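Local coordinates for flagellar hook-associated protein 2 (Bdellovibrio bacteriovorus, PDB 6KTY), which probably caps the tip of the growing flagellar filament, helping flagellin subunits polymerise there and keeping them from leaking out, at residues Gly31-Lys43 against Lys154-Asn167. Residues are numbered along the deposited sequence; the frame is centred on the assembly and turned at random.
Sequences GDYAIEVVQLAQK and KVKVDGFEIELPDN
Strand 32-39 pairs with strand 154-157 at 158° between their directions, an antiparallel ladder from Ile35-Val157 to Gln39-Lys154, broken by a classic beta bulge. Glu36 and Lys156 form a hydrogen-bonded pair. At the bulge Val38 and Gln39 both face Lys154, whose O accepts both backbone N-H groups; the bond from Val38 N (2.8 Å) is the more bent, 134° at the hydrogen, and tilts from the carbonyl plane, whereas Gln39 N meets a lone pair.

In this fragment of FliD, the ladder joins sequence from the N-terminal and C-terminal family regions as neighbouring strands of a five-stranded antiparallel sheet. The chain reverses through a type I' turn, Val157 to Phe160, into strand 160-164; at Gly159, with positive phi, a side chain would collide with the carbonyl O of Asp158, so glycine suits the turn.

Branched apolar residues suit the buried face: Ile35 lies alongside Val157, its CD1 3.6 Å from Val157 CG2. The other face carries long polar chains. With Glu36 CG anti to its backbone N (chi1 -172°), the extended chain runs beside that of Lys156, whose CD comes 3.5 Å from OE1; the charged ends stay beyond salt-bridge distance, and Glu36 OE2 is bonded to Gly186 N. Val38 CG2 packs on the aliphatic part of Lys156. Asp158 OD1 lies 3.6 Å from Ala34 CB and makes a salt bridge with Lys43 NZ of a second subunit, joining this hairpin end to that subunit.

Past the ladder, the Asn167 amide offers an acceptor and a donor to one residue's backbone. Small Ala41 lets the amide come close, its CB lying 3.4 Å from Asn167 OD1. Asn167 ND2 donates almost straight to Ala41 O (3.3 Å), while Ala41 N reaches a lone pair of Asn167 OD1 at 2.7 Å.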
loop_
_atom_site.group_PDB
_atom_site.type_symbol
_atom_site.label_atom_id
_atom_site.label_comp_id
_atom_site.label_asym_id
_atom_site.label_seq_id
_atom_site.Cartn_x
_atom_site.Cartn_y
_atom_site.Cartn_z
ATOM N N GLY A 31 19.544 -17.679 -0.201
ATOM C CA GLY A 31 19.636 -16.661 0.837
ATOM C C GLY A 31 18.345 -15.926 1.147
ATOM O O GLY A 31 17.262 -16.342 0.735
ATOM N N ASP A 32 18.505 -14.840 1.901
ATOM C CA ASP A 32 17.438 -13.996 2.426
ATOM C C ASP A 32 17.744 -12.639 1.836
ATOM O O ASP A 32 18.797 -12.052 2.130
ATOM C CB ASP A 32 17.522 -13.953 3.971
ATOM C CG ASP A 32 16.496 -12.993 4.636
ATOM O OD1 ASP A 32 15.527 -12.488 3.995
ATOM O OD2 ASP A 32 16.669 -12.757 5.859
ATOM N N TYR A 33 16.844 -12.150 0.987
ATOM C CA TYR A 33 17.099 -10.937 0.226
ATOM C C TYR A 33 16.012 -9.899 0.527
ATOM O O TYR A 33 14.835 -10.214 0.522
ATOM C CB TYR A 33 17.167 -11.282 -1.266
ATOM C CG TYR A 33 18.361 -12.172 -1.619
ATOM C CD1 TYR A 33 19.624 -11.623 -1.736
ATOM C CD2 TYR A 33 18.221 -13.554 -1.828
ATOM C CE1 TYR A 33 20.730 -12.407 -2.044
ATOM C CE2 TYR A 33 19.344 -14.361 -2.137
ATOM C CZ TYR A 33 20.591 -13.762 -2.247
ATOM O OH TYR A 33 21.729 -14.461 -2.572
ATOM N N ALA A 34 16.426 -8.682 0.855
ATOM C CA ALA A 34 15.485 -7.630 1.242
ATOM C C ALA A 34 15.512 -6.563 0.163
ATOM O O ALA A 34 16.535 -5.879 0.000
ATOM C CB ALA A 34 15.876 -7.045 2.559
ATOM N N ILE A 35 14.399 -6.435 -0.573
ATOM C CA ILE A 35 14.313 -5.506 -1.703
ATOM C C ILE A 35 13.083 -4.652 -1.577
ATOM O O ILE A 35 11.982 -5.170 -1.347
ATOM C CB ILE A 35 14.230 -6.230 -3.071
ATOM C CG1 ILE A 35 15.455 -7.091 -3.313
ATOM C CG2 ILE A 35 14.163 -5.223 -4.220
ATOM C CD1 ILE A 35 16.782 -6.354 -3.187
ATOM N N GLU A 36 13.305 -3.352 -1.741
ATOM C CA GLU A 36 12.287 -2.338 -1.795
ATOM C C GLU A 36 12.329 -1.616 -3.150
ATOM O O GLU A 36 13.366 -1.042 -3.519
ATOM C CB GLU A 36 12.568 -1.308 -0.711
ATOM C CG GLU A 36 11.456 -0.312 -0.545
ATOM C CD GLU A 36 11.721 0.693 0.547
ATOM O OE1 GLU A 36 12.453 0.360 1.488
ATOM O OE2 GLU A 36 11.155 1.806 0.493
ATOM N N VAL A 37 11.218 -1.619 -3.877
ATOM C CA VAL A 37 11.146 -0.827 -5.115
ATOM C C VAL A 37 10.635 0.575 -4.774
ATOM O O VAL A 37 9.435 0.758 -4.490
ATOM C CB VAL A 37 10.241 -1.466 -6.143
ATOM C CG1 VAL A 37 10.332 -0.643 -7.474
ATOM C CG2 VAL A 37 10.597 -2.905 -6.319
ATOM N N VAL A 38 11.546 1.551 -4.747
ATOM C CA VAL A 38 11.207 2.925 -4.375
ATOM C C VAL A 38 10.538 3.636 -5.568
ATOM O O VAL A 38 9.500 4.233 -5.412
ATOM C CB VAL A 38 12.432 3.716 -3.838
ATOM C CG1 VAL A 38 12.040 5.132 -3.482
ATOM C CG2 VAL A 38 12.983 3.011 -2.556
ATOM N N GLN A 39 11.111 3.509 -6.754
ATOM C CA GLN A 39 10.544 4.145 -7.950
ATOM C C GLN A 39 10.854 3.260 -9.134
ATOM O O GLN A 39 11.972 2.722 -9.220
ATOM C CB GLN A 39 11.235 5.502 -8.067
ATOM C CG GLN A 39 11.026 6.273 -9.317
ATOM C CD GLN A 39 11.952 7.478 -9.325
ATOM O OE1 GLN A 39 11.729 8.434 -8.588
ATOM N NE2 GLN A 39 13.008 7.427 -10.153
ATOM N N LEU A 40 9.902 3.084 -10.042
ATOM C CA LEU A 40 10.200 2.372 -11.262
ATOM C C LEU A 40 11.124 3.234 -12.127
ATOM O O LEU A 40 11.155 4.454 -12.003
ATOM C CB LEU A 40 8.932 2.040 -12.038
ATOM C CG LEU A 40 7.967 1.066 -11.366
ATOM C CD1 LEU A 40 6.711 1.010 -12.224
ATOM C CD2 LEU A 40 8.535 -0.357 -11.182
ATOM N N ALA A 41 11.886 2.597 -12.995
ATOM C CA ALA A 41 12.589 3.346 -14.039
ATOM C C ALA A 41 11.555 4.039 -14.961
ATOM O O ALA A 41 10.504 3.472 -15.217
ATOM C CB ALA A 41 13.482 2.416 -14.829
ATOM N N GLN A 42 11.864 5.257 -15.415
ATOM C CA GLN A 42 10.908 6.099 -16.142
ATOM C C GLN A 42 11.425 6.355 -17.561
ATOM O O GLN A 42 12.623 6.646 -17.744
ATOM C CB GLN A 42 10.716 7.446 -15.448
ATOM C CG GLN A 42 10.417 7.397 -13.988
ATOM C CD GLN A 42 8.965 7.041 -13.709
ATOM O OE1 GLN A 42 8.061 7.720 -14.163
ATOM N NE2 GLN A 42 8.749 5.984 -12.962
ATOM N N LYS A 43 10.513 6.238 -18.535
ATOM C CA LYS A 43 10.754 6.636 -19.918
ATOM C C LYS A 43 10.710 8.146 -20.042
ATOM O O LYS A 43 9.895 8.779 -19.388
ATOM C CB LYS A 43 9.666 6.075 -20.838
ATOM C CG LYS A 43 9.580 4.582 -20.898
ATOM C CD LYS A 43 8.302 4.189 -21.666
ATOM C CE LYS A 43 7.720 2.860 -21.189
ATOM N NZ LYS A 43 6.483 3.077 -20.330
ATOM N N LYS A 154 14.852 3.273 -8.645
ATOM C CA LYS A 154 15.491 3.384 -7.351
ATOM C C LYS A 154 15.007 2.197 -6.562
ATOM O O LYS A 154 13.792 1.991 -6.424
ATOM C CB LYS A 154 15.121 4.683 -6.642
ATOM C CG LYS A 154 15.653 5.950 -7.317
ATOM C CD LYS A 154 15.135 7.191 -6.634
ATOM C CE LYS A 154 15.744 8.462 -7.213
ATOM N NZ LYS A 154 15.073 9.662 -6.569
ATOM N N VAL A 155 15.948 1.387 -6.098
ATOM C CA VAL A 155 15.642 0.255 -5.277
ATOM C C VAL A 155 16.559 0.184 -4.083
ATOM O O VAL A 155 17.711 0.591 -4.153
ATOM C CB VAL A 155 15.743 -1.041 -6.073
ATOM C CG1 VAL A 155 14.882 -0.895 -7.351
ATOM C CG2 VAL A 155 17.178 -1.349 -6.417
ATOM N N LYS A 156 16.070 -0.374 -3.001
ATOM C CA LYS A 156 16.916 -0.605 -1.861
ATOM C C LYS A 156 17.215 -2.086 -1.710
ATOM O O LYS A 156 16.305 -2.921 -1.717
ATOM C CB LYS A 156 16.285 -0.067 -0.589
ATOM C CG LYS A 156 16.077 1.462 -0.582
ATOM C CD LYS A 156 15.528 1.924 0.783
ATOM C CE LYS A 156 15.513 3.474 0.862
ATOM N NZ LYS A 156 14.863 4.019 2.079
ATOM N N VAL A 157 18.495 -2.389 -1.539
ATOM C CA VAL A 157 18.929 -3.746 -1.290
ATOM C C VAL A 157 19.571 -3.738 0.099
ATOM O O VAL A 157 20.474 -2.942 0.379
ATOM C CB VAL A 157 19.850 -4.271 -2.405
ATOM C CG1 VAL A 157 21.077 -3.385 -2.584
ATOM C CG2 VAL A 157 20.219 -5.731 -2.149
ATOM N N ASP A 158 19.039 -4.587 0.976
ATOM C CA ASP A 158 19.373 -4.575 2.409
ATOM C C ASP A 158 19.433 -3.139 2.982
ATOM O O ASP A 158 20.319 -2.807 3.768
ATOM C CB ASP A 158 20.692 -5.308 2.638
ATOM C CG ASP A 158 20.587 -6.829 2.385
ATOM O OD1 ASP A 158 19.463 -7.405 2.412
ATOM O OD2 ASP A 158 21.648 -7.445 2.178
ATOM N N GLY A 159 18.492 -2.304 2.554
ATOM C CA GLY A 159 18.372 -0.933 3.035
ATOM C C GLY A 159 19.172 0.124 2.318
ATOM O O GLY A 159 19.051 1.290 2.677
ATOM N N PHE A 160 20.005 -0.253 1.329
ATOM C CA PHE A 160 20.796 0.715 0.581
ATOM C C PHE A 160 20.134 1.034 -0.740
ATOM O O PHE A 160 19.886 0.124 -1.547
ATOM C CB PHE A 160 22.191 0.190 0.281
ATOM C CG PHE A 160 22.993 -0.108 1.487
ATOM C CD1 PHE A 160 23.602 0.915 2.209
ATOM C CD2 PHE A 160 23.155 -1.400 1.907
ATOM C CE1 PHE A 160 24.342 0.649 3.326
ATOM C CE2 PHE A 160 23.937 -1.673 3.035
ATOM C CZ PHE A 160 24.533 -0.637 3.732
ATOM N N GLU A 161 19.897 2.327 -0.992
ATOM C CA GLU A 161 19.236 2.747 -2.223
ATOM C C GLU A 161 20.271 2.816 -3.349
ATOM O O GLU A 161 21.270 3.478 -3.214
ATOM C CB GLU A 161 18.523 4.112 -2.058
ATOM C CG GLU A 161 17.857 4.557 -3.338
ATOM C CD GLU A 161 17.035 5.815 -3.189
ATOM O OE1 GLU A 161 17.419 6.823 -3.806
ATOM O OE2 GLU A 161 16.029 5.783 -2.450
ATOM N N ILE A 162 20.044 2.059 -4.417
ATOM C CA ILE A 162 20.866 2.117 -5.603
ATOM C C ILE A 162 19.972 2.387 -6.806
ATOM O O ILE A 162 18.732 2.258 -6.727
ATOM C CB ILE A 162 21.680 0.829 -5.802
ATOM C CG1 ILE A 162 20.765 -0.376 -6.048
ATOM C CG2 ILE A 162 22.595 0.593 -4.594
ATOM C CD1 ILE A 162 21.507 -1.620 -6.364
ATOM N N GLU A 163 20.597 2.795 -7.900
ATOM C CA GLU A 163 19.886 3.106 -9.115
ATOM C C GLU A 163 20.159 2.082 -10.204
ATOM O O GLU A 163 21.322 1.662 -10.432
ATOM C CB GLU A 163 20.252 4.532 -9.591
ATOM C CG GLU A 163 19.632 5.561 -8.693
ATOM C CD GLU A 163 19.827 7.009 -9.123
ATOM O OE1 GLU A 163 20.192 7.296 -10.276
ATOM O OE2 GLU A 163 19.564 7.874 -8.270
ATOM N N LEU A 164 19.090 1.697 -10.885
ATOM C CA LEU A 164 19.155 0.773 -12.008
ATOM C C LEU A 164 18.559 1.435 -13.273
ATOM O O LEU A 164 17.606 2.211 -13.202
ATOM C CB LEU A 164 18.414 -0.518 -11.697
ATOM C CG LEU A 164 18.745 -1.200 -10.355
ATOM C CD1 LEU A 164 17.952 -2.463 -10.239
ATOM C CD2 LEU A 164 20.213 -1.509 -10.266
ATOM N N PRO A 165 19.121 1.115 -14.435
ATOM C CA PRO A 165 18.632 1.677 -15.690
ATOM C C PRO A 165 17.241 1.184 -16.132
ATOM O O PRO A 165 16.482 1.952 -16.750
ATOM C CB PRO A 165 19.718 1.254 -16.709
ATOM C CG PRO A 165 20.350 0.056 -16.120
ATOM C CD PRO A 165 20.309 0.244 -14.629
ATOM N N ASP A 166 16.928 -0.080 -15.822
ATOM C CA ASP A 166 15.706 -0.738 -16.247
ATOM C C ASP A 166 14.945 -1.295 -15.033
ATOM O O ASP A 166 15.481 -1.330 -13.910
ATOM C CB ASP A 166 16.016 -1.910 -17.180
ATOM C CG ASP A 166 16.686 -1.475 -18.492
ATOM O OD1 ASP A 166 16.195 -0.515 -19.135
ATOM O OD2 ASP A 166 17.683 -2.128 -18.889
ATOM N N ASN A 167 13.741 -1.809 -15.297
ATOM C CA ASN A 167 12.891 -2.400 -14.274
ATOM C C ASN A 167 13.094 -3.890 -14.176
ATOM O O ASN A 167 12.146 -4.670 -14.071
ATOM C CB ASN A 167 11.426 -1.989 -14.509
ATOM C CG ASN A 167 11.246 -0.520 -14.290
ATOM O OD1 ASN A 167 11.644 -0.041 -13.263
ATOM N ND2 ASN A 167 10.684 0.200 -15.243
HETATM O O HOH W 1 16.104 -3.165 1.215
#